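Local coordinates for protein periplasmic beta-glucosidase (Pseudomonas aeruginosa, PDB 6R5T) that probably hydrolyses terminal, non-reducing beta-D-glucosyl residues, releasing beta-D-glucose, as a periplasmic member of glycoside hydrolase family 3, at residues T708-V716 and T725-L733. The protein carries 1 engineered substitution. Sequence-based numbering, arbitrary orientation.
Sequences TAEPGEFKV and TESRSFTLL
F714 and F730 pair across the C-terminal antiparallel beta hairpin of the fibronectin type III-like domain, formed by strands 712-719 and 725-732; the N-to-C directions of 712-716 and 725-732 make an angle of 152°. Three hydrogen-bonded pairs set the register: G712 with L732, F714 with F730, and V716 with R728. The F714-F730 pair is tied by F714 N to F730 O at 2.8 Å and by F730 N to F714 O.

On the face bearing the aromatics, bumps and hollows alternate between strands. The F730 ring, with CG held between its backbone N and carbonyl carbon (chi1 71°), leans over the neighbouring strand and fills the notch between F714 and V716. F714 CB sits over one face of that ring, 3.9 Å from its centroid, a CH-pi contact. V716 CG2 meets the ring's edge in plane, 3.6 Å from F730 CE1. The two phenyl planes lie only 21° apart yet are slid so far that they barely overlap. Beyond F714, L732 closes the row: its CB abuts the F714 ring edge at CE1, while CD2 reaches A709 CB. L631 of the adjacent strand 630-631 and L626 of strand 619-626 also pack on F730, and D661, a magnesium ligand, touches F714.

Glycine at 712 suits its backbone, where a CB would jam against the preceding carbonyl oxygen. The opposite face is polar: E713, extended with CG anti to its backbone N, reaches diagonally across to S729, the partner of K715, and its OE2 accepts a hydrogen bond from S729 OG, 2.7 Å away, on the anti lone pair.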
loop_
_atom_site.group_PDB
_atom_site.type_symbol
_atom_site.label_atom_id
_atom_site.label_comp_id
_atom_site.label_asym_id
_atom_site.label_seq_id
_atom_site.Cartn_x
_atom_site.Cartn_y
_atom_site.Cartn_z
ATOM N N THR A 708 -0.053 19.135 19.786
ATOM C CA THR A 708 0.684 19.146 21.073
ATOM C C THR A 708 2.193 19.122 20.794
ATOM O O THR A 708 2.603 18.426 19.854
ATOM C CB THR A 708 0.189 17.997 21.965
ATOM O OG1 THR A 708 0.953 17.908 23.166
ATOM C CG2 THR A 708 0.236 16.623 21.324
ATOM N N ALA A 709 2.994 19.857 21.561
ATOM C CA ALA A 709 4.440 19.574 21.677
ATOM C C ALA A 709 4.687 19.116 23.101
ATOM O O ALA A 709 4.354 19.880 24.025
ATOM C CB ALA A 709 5.279 20.764 21.317
ATOM N N GLU A 710 5.193 17.907 23.292
ATOM C CA GLU A 710 5.365 17.332 24.632
ATOM C C GLU A 710 6.770 17.623 25.139
ATOM O O GLU A 710 7.758 17.523 24.399
ATOM C CB GLU A 710 5.084 15.838 24.607
ATOM C CG GLU A 710 3.683 15.543 24.113
ATOM C CD GLU A 710 3.401 14.086 23.839
ATOM O OE1 GLU A 710 4.321 13.374 23.416
ATOM O OE2 GLU A 710 2.255 13.678 24.086
ATOM N N PRO A 711 6.915 17.968 26.439
ATOM C CA PRO A 711 8.246 18.154 26.981
ATOM C C PRO A 711 9.058 16.870 26.854
ATOM O O PRO A 711 8.498 15.761 26.854
ATOM C CB PRO A 711 8.007 18.508 28.467
ATOM C CG PRO A 711 6.608 17.925 28.772
ATOM C CD PRO A 711 5.847 17.969 27.467
ATOM N N GLY A 712 10.366 17.018 26.759
ATOM C CA GLY A 712 11.295 15.908 26.565
ATOM C C GLY A 712 12.314 16.173 25.483
ATOM O O GLY A 712 12.463 17.312 24.988
ATOM N N GLU A 713 13.011 15.098 25.115
ATOM C CA GLU A 713 14.128 15.175 24.192
ATOM C C GLU A 713 13.624 15.435 22.768
ATOM O O GLU A 713 12.615 14.832 22.348
ATOM C CB GLU A 713 14.909 13.858 24.191
ATOM C CG GLU A 713 16.164 13.921 23.339
ATOM C CD GLU A 713 16.944 12.619 23.291
ATOM O OE1 GLU A 713 16.413 11.607 23.822
ATOM O OE2 GLU A 713 18.076 12.620 22.751
ATOM N N PHE A 714 14.355 16.246 22.033
ATOM C CA PHE A 714 14.288 16.292 20.553
ATOM C C PHE A 714 15.687 16.108 20.020
ATOM O O PHE A 714 16.645 16.646 20.595
ATOM C CB PHE A 714 13.692 17.605 20.077
ATOM C CG PHE A 714 12.240 17.717 20.395
ATOM C CD1 PHE A 714 11.829 18.202 21.623
ATOM C CD2 PHE A 714 11.272 17.293 19.506
ATOM C CE1 PHE A 714 10.491 18.273 21.929
ATOM C CE2 PHE A 714 9.923 17.323 19.839
ATOM C CZ PHE A 714 9.530 17.833 21.047
ATOM N N LYS A 715 15.803 15.394 18.910
ATOM C CA LYS A 715 17.093 15.187 18.238
ATOM C C LYS A 715 17.050 16.015 16.971
ATOM O O LYS A 715 16.046 15.966 16.213
ATOM C CB LYS A 715 17.337 13.708 17.892
ATOM C CG LYS A 715 17.402 12.792 19.086
ATOM C CD LYS A 715 17.772 11.357 18.701
ATOM C CE LYS A 715 18.502 10.712 19.861
ATOM N NZ LYS A 715 18.814 9.291 19.600
ATOM N N VAL A 716 18.100 16.774 16.746
ATOM C CA VAL A 716 18.292 17.663 15.590
ATOM C C VAL A 716 19.358 17.028 14.726
ATOM O O VAL A 716 20.462 16.781 15.216
ATOM C CB VAL A 716 18.702 19.087 16.025
ATOM C CG1 VAL A 716 18.880 19.946 14.798
ATOM C CG2 VAL A 716 17.684 19.696 16.974
ATOM N N THR A 725 23.674 12.024 8.042
ATOM C CA THR A 725 23.481 13.105 9.028
ATOM C C THR A 725 24.231 12.809 10.320
ATOM O O THR A 725 24.791 11.673 10.519
ATOM C CB THR A 725 22.001 13.276 9.388
ATOM O OG1 THR A 725 21.512 12.077 9.986
ATOM C CG2 THR A 725 21.126 13.626 8.201
ATOM N N GLU A 726 24.281 13.827 11.156
ATOM C CA GLU A 726 24.642 13.617 12.576
ATOM C C GLU A 726 23.656 14.404 13.411
ATOM O O GLU A 726 23.001 15.362 12.879
ATOM C CB GLU A 726 26.070 14.030 12.852
ATOM C CG GLU A 726 26.304 15.490 12.672
ATOM C CD GLU A 726 27.776 15.831 12.585
ATOM O OE1 GLU A 726 28.487 15.153 11.814
ATOM O OE2 GLU A 726 28.155 16.825 13.219
ATOM N N SER A 727 23.566 14.013 14.684
ATOM C CA SER A 727 22.568 14.640 15.570
ATOM C C SER A 727 23.138 15.228 16.846
ATOM O O SER A 727 24.217 14.819 17.315
ATOM C CB SER A 727 21.427 13.743 15.858
ATOM O OG SER A 727 21.769 12.710 16.708
ATOM N N ARG A 728 22.424 16.232 17.331
ATOM C CA ARG A 728 22.571 16.714 18.729
ATOM C C ARG A 728 21.186 16.823 19.332
ATOM O O ARG A 728 20.212 17.041 18.586
ATOM C CB ARG A 728 23.181 18.109 18.761
ATOM C CG ARG A 728 24.566 18.182 18.146
ATOM C CD ARG A 728 25.549 17.394 18.948
ATOM N NE ARG A 728 26.167 18.224 19.946
ATOM C CZ ARG A 728 27.115 17.781 20.783
ATOM N NH1 ARG A 728 27.665 18.601 21.668
ATOM N NH2 ARG A 728 27.490 16.514 20.749
ATOM N N SER A 729 21.104 16.721 20.650
ATOM C CA SER A 729 19.801 16.724 21.329
ATOM C C SER A 729 19.593 17.993 22.151
ATOM O O SER A 729 20.564 18.568 22.626
ATOM C CB SER A 729 19.633 15.514 22.191
ATOM O OG SER A 729 19.580 14.376 21.339
ATOM N N PHE A 730 18.340 18.362 22.312
ATOM C CA PHE A 730 17.956 19.349 23.340
ATOM C C PHE A 730 16.713 18.836 24.043
ATOM O O PHE A 730 16.055 17.898 23.596
ATOM C CB PHE A 730 17.769 20.733 22.741
ATOM C CG PHE A 730 16.549 20.872 21.869
ATOM C CD1 PHE A 730 16.626 20.568 20.521
ATOM C CD2 PHE A 730 15.345 21.323 22.372
ATOM C CE1 PHE A 730 15.518 20.691 19.710
ATOM C CE2 PHE A 730 14.234 21.434 21.559
ATOM C CZ PHE A 730 14.334 21.121 20.220
ATOM N N THR A 731 16.379 19.469 25.152
ATOM C CA THR A 731 15.172 19.155 25.907
ATOM C C THR A 731 14.212 20.340 25.876
ATOM O O THR A 731 14.609 21.463 26.183
ATOM C CB THR A 731 15.525 18.818 27.355
ATOM O OG1 THR A 731 16.383 17.687 27.373
ATOM C CG2 THR A 731 14.298 18.506 28.165
ATOM N N LEU A 732 12.975 20.089 25.461
ATOM C CA LEU A 732 11.882 21.079 25.582
ATOM C C LEU A 732 11.371 20.988 27.012
ATOM O O LEU A 732 11.043 19.863 27.481
ATOM C CB LEU A 732 10.756 20.742 24.604
ATOM C CG LEU A 732 9.567 21.686 24.599
ATOM C CD1 LEU A 732 9.991 23.067 24.106
ATOM C CD2 LEU A 732 8.446 21.128 23.738
ATOM N N LEU A 733 11.250 22.142 27.669
ATOM C CA LEU A 733 10.760 22.218 29.078
ATOM C C LEU A 733 9.218 22.221 29.142
ATOM O O LEU A 733 8.635 22.654 28.135
ATOM C CB LEU A 733 11.354 23.485 29.705
ATOM C CG LEU A 733 12.880 23.538 29.703
ATOM C CD1 LEU A 733 13.429 24.884 30.183
ATOM C CD2 LEU A 733 13.469 22.393 30.503
#